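Local coordinates for protein porin (PDB 5DL7) that probably forms a pore through the bacterial outer membrane for small solutes, as an OprD-family porin proposed to traffic vanillate, at residues I54-S59 with D71-A76; A193-F198 with A217-I222; Y284-G289 with D316-S321. One frame throughout, in Å; residues are numbered along the deposited sequence.

Contact 1 (I54-S59 with D71-A76)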
loop_
_atom_site.group_PDB
_atom_site.type_symbol
_atom_site.label_atom_id
_atom_site.label_comp_id
_atom_site.label_asym_id
_atom_site.label_seq_id
_atom_site.Cartn_x
_atom_site.Cartn_y
_atom_site.Cartn_z
ATOM N N ILE A 54 0.484 14.979 10.507
ATOM C CA ILE A 54 -0.042 15.160 9.223
ATOM C C ILE A 54 -1.384 15.940 9.271
ATOM O O ILE A 54 -2.332 15.523 10.011
ATOM C CB ILE A 54 -0.381 13.794 8.594
ATOM C CG1 ILE A 54 0.866 12.919 8.519
ATOM C CG2 ILE A 54 -0.909 13.900 7.159
ATOM C CD1 ILE A 54 0.735 11.568 9.103
ATOM N N PHE A 55 -1.488 17.014 8.447
ATOM C CA PHE A 55 -2.682 17.814 8.331
ATOM C C PHE A 55 -3.247 17.544 6.941
ATOM O O PHE A 55 -2.524 17.732 5.934
ATOM C CB PHE A 55 -2.466 19.309 8.512
ATOM C CG PHE A 55 -3.677 20.080 8.232
ATOM C CD1 PHE A 55 -4.703 20.124 9.181
ATOM C CD2 PHE A 55 -3.836 20.670 7.086
ATOM C CE1 PHE A 55 -5.887 20.856 8.884
ATOM C CE2 PHE A 55 -4.997 21.351 6.754
ATOM C CZ PHE A 55 -5.989 21.478 7.648
ATOM N N LYS A 56 -4.536 17.188 6.828
ATOM C CA LYS A 56 -5.188 16.951 5.519
ATOM C C LYS A 56 -6.413 17.723 5.466
ATOM O O LYS A 56 -7.291 17.581 6.334
ATOM C CB LYS A 56 -5.433 15.408 5.370
ATOM C CG LYS A 56 -6.147 15.092 4.084
ATOM C CD LYS A 56 -6.257 13.600 3.815
ATOM C CE LYS A 56 -7.035 13.471 2.517
ATOM N NZ LYS A 56 -6.608 12.188 1.851
ATOM N N GLY A 57 -6.493 18.675 4.554
ATOM C CA GLY A 57 -7.565 19.651 4.477
ATOM C C GLY A 57 -8.188 19.490 3.051
ATOM O O GLY A 57 -7.445 19.384 2.081
ATOM N N GLN A 58 -9.527 19.485 2.920
ATOM C CA GLN A 58 -10.173 19.421 1.612
ATOM C C GLN A 58 -11.312 20.372 1.610
ATOM O O GLN A 58 -12.184 20.134 2.422
ATOM C CB GLN A 58 -10.603 17.908 1.330
ATOM C CG GLN A 58 -9.582 16.871 1.557
ATOM C CD GLN A 58 -10.086 15.447 1.458
ATOM O OE1 GLN A 58 -9.875 14.633 2.327
ATOM N NE2 GLN A 58 -10.626 15.112 0.352
ATOM N N SER A 59 -11.280 21.506 0.851
ATOM C CA SER A 59 -12.278 22.500 0.879
ATOM C C SER A 59 -13.508 21.930 0.073
ATOM O O SER A 59 -13.432 20.938 -0.556
ATOM C CB SER A 59 -11.906 23.821 0.299
ATOM O OG SER A 59 -11.830 23.582 -1.112
ATOM N N ASP A 71 -7.149 21.562 -1.870
ATOM C CA ASP A 71 -6.924 20.545 -0.848
ATOM C C ASP A 71 -5.356 20.739 -0.482
ATOM O O ASP A 71 -4.557 21.232 -1.243
ATOM C CB ASP A 71 -7.007 19.122 -1.291
ATOM C CG ASP A 71 -8.453 18.667 -1.850
ATOM O OD1 ASP A 71 -9.395 19.325 -1.394
ATOM O OD2 ASP A 71 -8.563 17.702 -2.756
ATOM N N VAL A 72 -5.010 20.372 0.714
ATOM C CA VAL A 72 -3.665 20.528 1.197
ATOM C C VAL A 72 -3.308 19.282 2.031
ATOM O O VAL A 72 -4.164 18.717 2.789
ATOM C CB VAL A 72 -3.484 21.781 1.888
ATOM C CG1 VAL A 72 -4.300 21.813 3.117
ATOM C CG2 VAL A 72 -2.039 22.035 2.404
ATOM N N LEU A 73 -2.038 18.833 1.948
ATOM C CA LEU A 73 -1.572 17.751 2.805
ATOM C C LEU A 73 -0.206 18.328 3.409
ATOM O O LEU A 73 0.684 18.481 2.636
ATOM C CB LEU A 73 -1.338 16.584 2.021
ATOM C CG LEU A 73 -0.869 15.320 2.692
ATOM C CD1 LEU A 73 -1.892 14.780 3.734
ATOM C CD2 LEU A 73 -0.443 14.312 1.678
ATOM N N ALA A 74 -0.047 18.425 4.660
ATOM C CA ALA A 74 1.202 18.937 5.307
ATOM C C ALA A 74 1.715 17.877 6.264
ATOM O O ALA A 74 0.931 17.317 7.046
ATOM C CB ALA A 74 0.920 20.193 5.987
ATOM N N MET A 75 3.054 17.594 6.249
ATOM C CA MET A 75 3.747 16.423 6.915
ATOM C C MET A 75 4.978 16.934 7.591
ATOM O O MET A 75 5.689 17.744 7.009
ATOM C CB MET A 75 4.069 15.399 5.954
ATOM C CG MET A 75 2.874 14.769 5.256
ATOM S SD MET A 75 3.119 13.996 3.703
ATOM C CE MET A 75 3.077 15.512 2.620
ATOM N N ALA A 76 5.138 16.648 8.899
ATOM C CA ALA A 76 6.369 16.951 9.622
ATOM C C ALA A 76 6.740 15.681 10.399
ATOM O O ALA A 76 5.954 15.275 11.239
ATOM C CB ALA A 76 6.188 18.124 10.480
#
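Ile54 to Gln58 run beside Asp71 to Met75 as the two arms of a beta hairpin, strands 46-58 and 66-79, in the barrel wall. The strand segments are almost exactly antiparallel, at 179°, and four backbone hydrogen bonds join them. Phe55 and Ala74 exchange one pair, with Phe55 N 2.8 Å from Ala74 O. Gly57 and Val72 exchange the other, Gly57 N lying 2.9 Å from Val72 O. Ile54 with Met75, Lys56 with Leu73, and Gln58 with Asp71 form the non-hydrogen-bonded pairs.

Phe55, Val72 and Ala74 share one face. The Phe55 CG lies anti to the backbone N (chi1 173°), and the ring reaches over Gly57, whose lack of a side chain leaves room for it. Beyond, Phe55 CE2 meets Val72 CG1 at 3.7 Å, with the methyl at the ring edge, near its plane. This face is apolar, whereas the other carries Lys56, Gln58 and Asp71 and meets a loop, a contrast consistent with the membrane and lumen sides of an up-and-down OprD-family barrel.

Across the wall lie Ile54, Lys56, Gln58, Asp71, Leu73 and Met75. Ile54 and Leu73 run alongside each other, with Ile54 CG2 3.7 Å from Leu73 CD1; Phe142 and Pro143 cover them from the loop. The extended Lys56 packs only its base here, CB at 4.0 Å from Leu73 CD1, while the ammonium extends off the partner strand. Asp71 curls toward the partner strand, so that OD1 rests 3.1 Å from Gln58 CA and 3.3 Å from Gln58 CB. Those are contacts with carbon; the polar partner of Asp71 OD1 is Lys114, which binds it in a salt bridge and also donates a hydrogen bond to Ser59 O.

Contact 2 (A193-F198 with A217-I222)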
loop_
_atom_site.group_PDB
_atom_site.type_symbol
_atom_site.label_atom_id
_atom_site.label_comp_id
_atom_site.label_asym_id
_atom_site.label_seq_id
_atom_site.Cartn_x
_atom_site.Cartn_y
_atom_site.Cartn_z
ATOM N N ALA A 193 14.347 1.760 -13.143
ATOM C CA ALA A 193 14.373 2.790 -14.120
ATOM C C ALA A 193 13.400 3.892 -13.828
ATOM O O ALA A 193 12.425 3.716 -13.144
ATOM C CB ALA A 193 14.043 2.262 -15.511
ATOM N N THR A 194 13.679 5.050 -14.400
ATOM C CA THR A 194 12.755 6.155 -14.259
ATOM C C THR A 194 12.373 6.623 -15.656
ATOM O O THR A 194 13.034 6.402 -16.687
ATOM C CB THR A 194 13.265 7.308 -13.423
ATOM O OG1 THR A 194 14.411 7.792 -14.118
ATOM C CG2 THR A 194 13.655 6.926 -12.003
ATOM N N THR A 195 11.332 7.429 -15.691
ATOM C CA THR A 195 10.821 7.962 -16.941
ATOM C C THR A 195 10.055 9.250 -16.741
ATOM O O THR A 195 9.901 9.687 -15.616
ATOM C CB THR A 195 9.939 6.813 -17.649
ATOM O OG1 THR A 195 9.693 7.156 -19.012
ATOM C CG2 THR A 195 8.665 6.607 -16.890
ATOM N N ASP A 196 9.523 9.819 -17.783
ATOM C CA ASP A 196 8.929 11.064 -17.489
ATOM C C ASP A 196 7.454 11.146 -17.355
ATOM O O ASP A 196 6.929 12.291 -17.248
ATOM C CB ASP A 196 9.357 12.090 -18.344
ATOM C CG ASP A 196 9.131 11.796 -19.683
ATOM O OD1 ASP A 196 8.296 11.031 -20.048
ATOM O OD2 ASP A 196 10.050 12.304 -20.431
ATOM N N SER A 197 6.760 10.041 -17.553
ATOM C CA SER A 197 5.328 10.121 -17.339
ATOM C C SER A 197 4.654 8.781 -17.178
ATOM O O SER A 197 5.159 7.759 -17.574
ATOM C CB SER A 197 4.719 11.014 -18.401
ATOM O OG SER A 197 4.569 10.242 -19.546
ATOM N N PHE A 198 3.468 8.838 -16.538
ATOM C CA PHE A 198 2.668 7.672 -16.249
ATOM C C PHE A 198 1.210 8.165 -16.461
ATOM O O PHE A 198 0.824 9.247 -15.988
ATOM C CB PHE A 198 2.869 7.191 -14.854
ATOM C CG PHE A 198 1.944 6.080 -14.415
ATOM C CD1 PHE A 198 0.753 6.444 -13.813
ATOM C CD2 PHE A 198 2.150 4.721 -14.659
ATOM C CE1 PHE A 198 -0.209 5.472 -13.527
ATOM C CE2 PHE A 198 1.239 3.731 -14.189
ATOM C CZ PHE A 198 0.051 4.122 -13.619
ATOM N N ALA A 217 -3.054 1.251 -17.835
ATOM C CA ALA A 217 -1.954 2.136 -17.415
ATOM C C ALA A 217 -0.743 1.952 -18.389
ATOM O O ALA A 217 -0.503 0.882 -18.958
ATOM C CB ALA A 217 -1.437 1.851 -16.047
ATOM N N GLU A 218 -0.026 3.056 -18.532
ATOM C CA GLU A 218 1.238 3.076 -19.263
ATOM C C GLU A 218 2.225 3.877 -18.431
ATOM O O GLU A 218 2.068 5.075 -18.259
ATOM C CB GLU A 218 1.095 3.585 -20.666
ATOM C CG GLU A 218 2.442 3.572 -21.381
ATOM C CD GLU A 218 2.360 4.174 -22.781
ATOM O OE1 GLU A 218 1.609 3.665 -23.552
ATOM O OE2 GLU A 218 2.883 5.247 -22.968
ATOM N N LEU A 219 3.374 3.208 -18.123
ATOM C CA LEU A 219 4.579 3.938 -17.595
ATOM C C LEU A 219 5.517 4.045 -18.782
ATOM O O LEU A 219 6.011 3.013 -19.307
ATOM C CB LEU A 219 5.194 3.096 -16.497
ATOM C CG LEU A 219 6.427 3.601 -15.806
ATOM C CD1 LEU A 219 6.129 4.924 -15.100
ATOM C CD2 LEU A 219 6.978 2.606 -14.834
ATOM N N LYS A 220 5.693 5.284 -19.228
ATOM C CA LYS A 220 6.238 5.579 -20.596
ATOM C C LYS A 220 7.615 4.888 -20.743
ATOM O O LYS A 220 8.486 5.017 -19.869
ATOM C CB LYS A 220 6.429 7.048 -20.758
ATOM C CG LYS A 220 6.931 7.373 -22.184
ATOM C CD LYS A 220 7.053 8.847 -22.271
ATOM C CE LYS A 220 7.659 9.328 -23.594
ATOM N NZ LYS A 220 8.387 10.546 -23.084
ATOM N N ASP A 221 7.787 4.080 -21.799
ATOM C CA ASP A 221 9.055 3.387 -22.180
ATOM C C ASP A 221 9.428 2.327 -21.187
ATOM O O ASP A 221 10.587 1.839 -21.208
ATOM C CB ASP A 221 10.135 4.488 -22.342
ATOM C CG ASP A 221 9.989 5.267 -23.573
ATOM O OD1 ASP A 221 9.686 4.731 -24.634
ATOM O OD2 ASP A 221 10.262 6.490 -23.502
ATOM N N ILE A 222 8.526 1.875 -20.307
ATOM C CA ILE A 222 8.747 0.859 -19.339
ATOM C C ILE A 222 7.755 -0.279 -19.456
ATOM O O ILE A 222 8.101 -1.351 -19.850
ATOM C CB ILE A 222 8.909 1.357 -17.893
ATOM C CG1 ILE A 222 10.057 2.440 -17.849
ATOM C CG2 ILE A 222 9.238 0.201 -16.996
ATOM C CD1 ILE A 222 10.254 3.003 -16.465
#
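Phe198, Lys220 and Thr195 give up most surface where residues 193-198 meet the turn after strand 210-219. Phe198 suits the buried end of the contact: its ring reaches across to the neighbouring strand, CZ 3.6 Å from Ala217 CB, with Leu219 CB in the ring plane at the edge by CD2. The pair Phe198-Leu219 is antiparallel and non-hydrogen-bonded.

Lys220 is held at three points. Its N donates a nearly straight bond to Ser197 O (3.0 Å, 172°), and its carbonyl O accepts from Thr195 OG1 at 2.6 Å, the hydroxyl standing 42° above the carbonyl plane. At the end of the long side chain, NZ reaches the syn lone pair of Asp196 OD1 at 3.1 Å in a salt bridge.

Thr195 serves both chemistries. OG1, anti to the backbone N (chi1 -166°), is placed for its bond to Lys220 O. The methyl CG2, between the backbone N and the carbonyl carbon, packs on Leu219 CD1 at 3.5 Å and on Ile222 CD1 at 4.0 Å. Leu219 to Ile222 form a type II beta turn, closed by Ile222 N to Leu219 O, and Asp221 OD1 reaches on to Ser256 N, between the calcium ligands Glu253 and Glu261.

Both main-chain polar groups of Lys220 are thus satisfied by residues 195-197, which fixes the turn against them, while the nearby acids Asp196 and Asp221 would be expected to stabilise the charged ammonium.

Contact 3 (Y284-G289 with D316-S321). With C8E ((hydroxyethyloxy)tri(ethyloxy)octane), chain L.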
loop_
_atom_site.group_PDB
_atom_site.type_symbol
_atom_site.label_atom_id
_atom_site.label_comp_id
_atom_site.label_asym_id
_atom_site.label_seq_id
_atom_site.Cartn_x
_atom_site.Cartn_y
_atom_site.Cartn_z
ATOM N N TYR A 284 -5.151 -17.316 -2.626
ATOM C CA TYR A 284 -4.342 -17.922 -3.646
ATOM C C TYR A 284 -3.807 -16.857 -4.559
ATOM O O TYR A 284 -4.548 -15.902 -4.916
ATOM C CB TYR A 284 -5.097 -18.956 -4.499
ATOM C CG TYR A 284 -4.217 -19.658 -5.443
ATOM C CD1 TYR A 284 -3.251 -20.539 -4.971
ATOM C CD2 TYR A 284 -4.241 -19.362 -6.693
ATOM C CE1 TYR A 284 -2.396 -21.251 -5.846
ATOM C CE2 TYR A 284 -3.425 -20.090 -7.599
ATOM C CZ TYR A 284 -2.453 -20.933 -7.130
ATOM O OH TYR A 284 -1.602 -21.654 -8.060
ATOM N N MET A 285 -2.523 -17.004 -4.951
ATOM C CA MET A 285 -1.964 -16.179 -5.998
ATOM C C MET A 285 -1.146 -17.005 -6.934
ATOM O O MET A 285 -0.533 -17.963 -6.530
ATOM C CB MET A 285 -1.144 -14.968 -5.504
ATOM C CG MET A 285 -1.750 -14.191 -4.346
ATOM S SD MET A 285 -1.106 -12.549 -4.115
ATOM C CE MET A 285 0.569 -12.905 -3.547
ATOM N N GLN A 286 -1.091 -16.545 -8.165
ATOM C CA GLN A 286 -0.118 -17.103 -9.105
ATOM C C GLN A 286 0.331 -16.161 -10.188
ATOM O O GLN A 286 -0.463 -15.441 -10.784
ATOM C CB GLN A 286 -0.705 -18.383 -9.759
ATOM C CG GLN A 286 0.195 -19.130 -10.722
ATOM C CD GLN A 286 -0.332 -20.509 -11.146
ATOM O OE1 GLN A 286 -1.287 -21.003 -10.573
ATOM N NE2 GLN A 286 0.425 -21.186 -12.019
ATOM N N SER A 287 1.655 -16.147 -10.407
ATOM C CA SER A 287 2.225 -15.493 -11.499
ATOM C C SER A 287 2.431 -16.334 -12.702
ATOM O O SER A 287 2.927 -17.476 -12.591
ATOM C CB SER A 287 3.602 -14.933 -10.976
ATOM O OG SER A 287 4.203 -14.137 -11.942
ATOM N N PHE A 288 2.182 -15.755 -13.883
ATOM C CA PHE A 288 2.407 -16.444 -15.150
ATOM C C PHE A 288 3.240 -15.570 -16.077
ATOM O O PHE A 288 3.066 -14.379 -16.073
ATOM C CB PHE A 288 1.088 -16.701 -15.945
ATOM C CG PHE A 288 0.071 -17.490 -15.115
ATOM C CD1 PHE A 288 -0.744 -16.866 -14.234
ATOM C CD2 PHE A 288 0.023 -18.937 -15.282
ATOM C CE1 PHE A 288 -1.632 -17.622 -13.448
ATOM C CE2 PHE A 288 -0.988 -19.662 -14.637
ATOM C CZ PHE A 288 -1.789 -18.971 -13.726
ATOM N N GLY A 289 4.043 -16.212 -16.956
ATOM C CA GLY A 289 4.788 -15.415 -17.910
ATOM C C GLY A 289 6.298 -15.352 -17.636
ATOM O O GLY A 289 6.725 -15.956 -16.689
ATOM N N ASP A 316 6.650 -16.825 -11.572
ATOM C CA ASP A 316 6.092 -18.158 -11.371
ATOM C C ASP A 316 5.629 -18.519 -10.006
ATOM O O ASP A 316 5.214 -19.662 -9.765
ATOM C CB ASP A 316 7.027 -19.201 -11.869
ATOM C CG ASP A 316 7.087 -19.182 -13.476
ATOM O OD1 ASP A 316 6.325 -18.604 -14.220
ATOM O OD2 ASP A 316 7.846 -20.072 -13.837
ATOM N N GLU A 317 5.604 -17.533 -9.098
ATOM C CA GLU A 317 5.324 -17.870 -7.685
ATOM C C GLU A 317 3.835 -18.209 -7.524
ATOM O O GLU A 317 2.989 -17.407 -7.929
ATOM C CB GLU A 317 5.663 -16.676 -6.877
ATOM C CG GLU A 317 5.526 -16.850 -5.380
ATOM C CD GLU A 317 6.240 -15.892 -4.485
ATOM O OE1 GLU A 317 6.776 -14.867 -4.969
ATOM O OE2 GLU A 317 6.261 -16.190 -3.212
ATOM N N LYS A 318 3.634 -19.340 -6.883
ATOM C CA LYS A 318 2.305 -19.780 -6.426
ATOM C C LYS A 318 2.231 -19.538 -4.979
ATOM O O LYS A 318 3.129 -19.963 -4.202
ATOM C CB LYS A 318 2.110 -21.280 -6.697
ATOM C CG LYS A 318 1.998 -21.581 -8.178
ATOM C CD LYS A 318 1.833 -23.124 -8.202
ATOM C CE LYS A 318 1.719 -23.602 -9.599
ATOM N NZ LYS A 318 3.135 -23.677 -10.069
ATOM N N VAL A 319 1.154 -18.915 -4.497
ATOM C CA VAL A 319 0.991 -18.579 -3.127
ATOM C C VAL A 319 -0.317 -19.090 -2.518
ATOM O O VAL A 319 -1.342 -18.940 -3.188
ATOM C CB VAL A 319 1.033 -17.050 -2.879
ATOM C CG1 VAL A 319 1.018 -16.660 -1.394
ATOM C CG2 VAL A 319 2.264 -16.356 -3.500
ATOM N N TYR A 320 -0.165 -19.704 -1.381
ATOM C CA TYR A 320 -1.310 -20.297 -0.608
ATOM C C TYR A 320 -1.365 -19.585 0.691
ATOM O O TYR A 320 -0.403 -19.577 1.440
ATOM C CB TYR A 320 -1.096 -21.816 -0.402
ATOM C CG TYR A 320 -0.792 -22.525 -1.681
ATOM C CD1 TYR A 320 0.559 -22.551 -2.133
ATOM C CD2 TYR A 320 -1.755 -23.163 -2.432
ATOM C CE1 TYR A 320 0.870 -23.245 -3.279
ATOM C CE2 TYR A 320 -1.392 -23.917 -3.600
ATOM C CZ TYR A 320 -0.101 -23.872 -3.978
ATOM O OH TYR A 320 0.348 -24.535 -5.146
ATOM N N SER A 321 -2.568 -19.109 1.111
ATOM C CA SER A 321 -2.650 -18.450 2.428
ATOM C C SER A 321 -3.982 -18.750 3.147
ATOM O O SER A 321 -4.964 -19.190 2.556
ATOM C CB SER A 321 -2.525 -16.904 2.292
ATOM O OG SER A 321 -3.773 -16.418 1.750
HETATM C C11 C8E L . -2.194 -16.442 -20.579
HETATM O O12 C8E L . -1.524 -16.226 -19.250
HETATM C C13 C8E L . -1.724 -17.322 -18.391
HETATM C C14 C8E L . -0.874 -18.483 -18.911
HETATM O O15 C8E L . 0.510 -18.089 -19.280
HETATM C C16 C8E L . 1.231 -19.299 -19.393
HETATM C C17 C8E L . 2.679 -18.944 -19.608
HETATM O O18 C8E L . 2.752 -18.272 -20.869
HETATM C C19 C8E L . 4.131 -17.965 -21.194
HETATM C C20 C8E L . 4.210 -16.881 -22.237
HETATM O O21 C8E L . 4.036 -15.517 -21.708
HETATM O O HOH W 1 -1.666 -24.384 -7.744
HETATM O O HOH W 2 5.557 -15.520 -14.092
HETATM O O HOH W 3 5.125 -18.810 -16.556
#
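Tyr284, with CG anti to the backbone N (chi1 -174°), and Tyr320, with CG anti to the carbonyl carbon (chi1 -51°), leave the sheet together on one face. The edge of Tyr284 turns to the face of Tyr320 in a T-shaped stack, centroids 5.3 Å apart and planes at 64°; Tyr284 CE1 comes within 3.6 Å of Tyr320 CE2. A phenol can pack its ring and still spend its hydroxyl: Tyr284 OH donates to Gln286 OE1 at 2.6 Å and accepts from a water at 2.7 Å, which also makes a longer bond with Tyr320 OH. Lys318 lays its aliphatic stem alongside, CG 3.6 Å from Tyr284 OH, while NZ goes on to a salt bridge with Asp352.

Next along the strands, Met285 and Val319 exchange two backbone bonds, Val319 N lying 2.8 Å from Met285 O. Their side chains pack together on the other face, where Met285 also meets Val303 and Tyr312 of the intervening loop. Past the last bridge, Ser287 N still bonds Glu317 O, and then waters take over. One accepts from Asp316 N and lies within bonding distance of Ser287 OG and Gly289 O; another accepts from Gly289 N and donates to Asp316 OD1 at 2.6 Å. The detergent ether chain lies beside Phe288, its O15 3.7 Å from Phe288 CB, past the last residue pair of the two strands.

Tyrosines, a lysine stem and detergent on one surface are consistent with the aromatic girdle of an outer-membrane barrel, here where strands 278-288 and 318-327 diverge into a long loop.

In the fold
The three contacts follow in series along the chain, each reaching the antiparallel barrel wall without touching the others. Contact 1 pairs strands 46-58 and 66-79, contact 2 joins the end of strand 210-219 to residues 193-198, which lead from the short strand 193-194 into strand 198-206, and contact 3 pairs strands 278-288 and 318-327. Centres of contacts 1 and 3 are 38 Å apart, on opposite sides of the chain's centre; contact 2 is 28 Å from contact 1 and 26 Å from contact 3, centre to centre. Contacts 2 and 3 both come near the calcium site of Glu253 and Glu261, whereas contact 1 lies away from the metal sites. Together they sample a wall that closes around the probable pore.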